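Local coordinates for protein serine protease inhibitor (Thermoanaerobacter tengcongensis, PDB 2PEF) that probably inhibits serine proteases as a member of the serpin family, and is seen here in the latent state, at residues L32-A38 / H312-I316. Numbering follows the deposited sequence. Where two conformers were deposited one is given.
Sequences LISPLSA and HKTFI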
# COMPACT_ATOMS: atom_id res chain seq x y z
N LEU A 32 -2.93 4.61 -6.55
CA LEU A 32 -2.55 4.63 -5.13
C LEU A 32 -2.31 3.21 -4.66
O LEU A 32 -3.18 2.36 -4.78
CB LEU A 32 -3.63 5.26 -4.27
CG LEU A 32 -3.37 5.30 -2.76
CD1 LEU A 32 -2.24 6.26 -2.39
CD2 LEU A 32 -4.64 5.66 -2.02
N ILE A 33 -1.12 2.97 -4.13
CA ILE A 33 -0.84 1.67 -3.52
C ILE A 33 -0.23 1.85 -2.14
O ILE A 33 0.38 2.89 -1.84
CB ILE A 33 0.05 0.75 -4.40
CG1 ILE A 33 1.48 1.29 -4.51
CG2 ILE A 33 -0.59 0.52 -5.79
CD1 ILE A 33 2.51 0.21 -4.80
N SER A 34 -0.43 0.85 -1.29
CA SER A 34 0.30 0.73 -0.04
C SER A 34 1.26 -0.45 -0.14
O SER A 34 0.83 -1.60 -0.05
CB SER A 34 -0.64 0.53 1.14
OG SER A 34 0.09 0.27 2.32
N PRO A 35 2.55 -0.16 -0.33
CA PRO A 35 3.55 -1.23 -0.37
C PRO A 35 3.56 -2.02 0.94
O PRO A 35 3.73 -3.24 0.90
CB PRO A 35 4.86 -0.47 -0.57
CG PRO A 35 4.47 0.82 -1.19
CD PRO A 35 3.16 1.16 -0.56
N LEU A 36 3.36 -1.34 2.06
CA LEU A 36 3.30 -2.00 3.37
C LEU A 36 2.21 -3.07 3.41
O LEU A 36 2.47 -4.20 3.80
CB LEU A 36 3.07 -0.99 4.50
CG LEU A 36 2.97 -1.54 5.93
CD1 LEU A 36 4.24 -2.29 6.34
CD2 LEU A 36 2.66 -0.41 6.90
N SER A 37 1.01 -2.70 2.99
CA SER A 37 -0.11 -3.64 2.96
C SER A 37 0.16 -4.85 2.07
O SER A 37 -0.12 -5.99 2.45
CB SER A 37 -1.39 -2.92 2.50
OG SER A 37 -2.46 -3.83 2.39
N ALA A 38 0.71 -4.59 0.88
CA ALA A 38 1.04 -5.66 -0.06
C ALA A 38 2.09 -6.60 0.51
O ALA A 38 1.93 -7.82 0.47
CB ALA A 38 1.49 -5.08 -1.39
N HIS A 312 -5.56 -5.56 -4.67
CA HIS A 312 -5.19 -4.41 -3.86
C HIS A 312 -6.26 -3.33 -4.03
O HIS A 312 -6.58 -2.97 -5.16
CB HIS A 312 -3.83 -3.88 -4.31
CG HIS A 312 -3.12 -3.07 -3.27
ND1 HIS A 312 -2.80 -1.74 -3.44
CD2 HIS A 312 -2.65 -3.41 -2.05
CE1 HIS A 312 -2.17 -1.30 -2.36
NE2 HIS A 312 -2.07 -2.29 -1.50
N LYS A 313 -6.80 -2.84 -2.92
CA LYS A 313 -7.78 -1.75 -2.92
C LYS A 313 -7.29 -0.66 -2.00
O LYS A 313 -6.88 -0.93 -0.87
CB LYS A 313 -9.15 -2.22 -2.44
CG LYS A 313 -9.93 -3.08 -3.42
CD LYS A 313 -11.40 -3.22 -3.01
CE LYS A 313 -12.15 -1.89 -3.08
NZ LYS A 313 -13.63 -2.07 -3.00
N THR A 314 -7.33 0.58 -2.47
CA THR A 314 -6.87 1.71 -1.67
C THR A 314 -7.84 2.88 -1.73
O THR A 314 -8.67 2.97 -2.63
CB THR A 314 -5.50 2.20 -2.12
OG1 THR A 314 -5.56 2.53 -3.52
CG2 THR A 314 -4.42 1.14 -1.89
N PHE A 315 -7.71 3.77 -0.75
CA PHE A 315 -8.51 4.97 -0.64
C PHE A 315 -7.65 6.05 0.01
O PHE A 315 -6.85 5.76 0.89
CB PHE A 315 -9.75 4.71 0.22
CG PHE A 315 -10.47 5.96 0.65
CD1 PHE A 315 -11.47 6.52 -0.14
CD2 PHE A 315 -10.13 6.59 1.84
CE1 PHE A 315 -12.13 7.68 0.26
CE2 PHE A 315 -10.78 7.76 2.25
CZ PHE A 315 -11.78 8.30 1.46
N ILE A 316 -7.82 7.29 -0.45
CA ILE A 316 -7.17 8.44 0.17
C ILE A 316 -8.09 9.67 0.14
O ILE A 316 -8.84 9.87 -0.82
CB ILE A 316 -5.80 8.79 -0.48
CG1 ILE A 316 -5.08 9.87 0.33
CG2 ILE A 316 -5.98 9.20 -1.96
CD1 ILE A 316 -3.58 9.91 0.13
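H312, T314 and I316 direct their side chains from one face of strand 310-318 toward segment 32-38, whose short strand, 32-33, leads through S34, the N-cap residue, into helix 35-46. T314 OG1 donates to L32 O at 2.7 Å, with a weak hydrogen bond to Y270 O of strand 255-273, and L32 CD2 lies 3.7 Å from I316 CB in apolar contact. The edge of the H312 ring faces the backbone of I33 and S34: H312 CE1 is 3.0 Å from S34 N, while H312 NE2 gives S34 O a weak hydrogen bond of 3.3 Å. S34 O also accepts from A38 N (3.1 Å), and H312 ND1 is buried with no partner. S34 OG caps S37 N at 3.2 Å and bonds to I364 O; S37 OG is satisfied by N162 and T329. The contact packs the start of helix 35-46 against the main sheet, probably in the serpin shutter region; strand 310-318 lies between strands 255-273 and 322-331, the latter consistent with the reactive-centre loop inserted in the latent state.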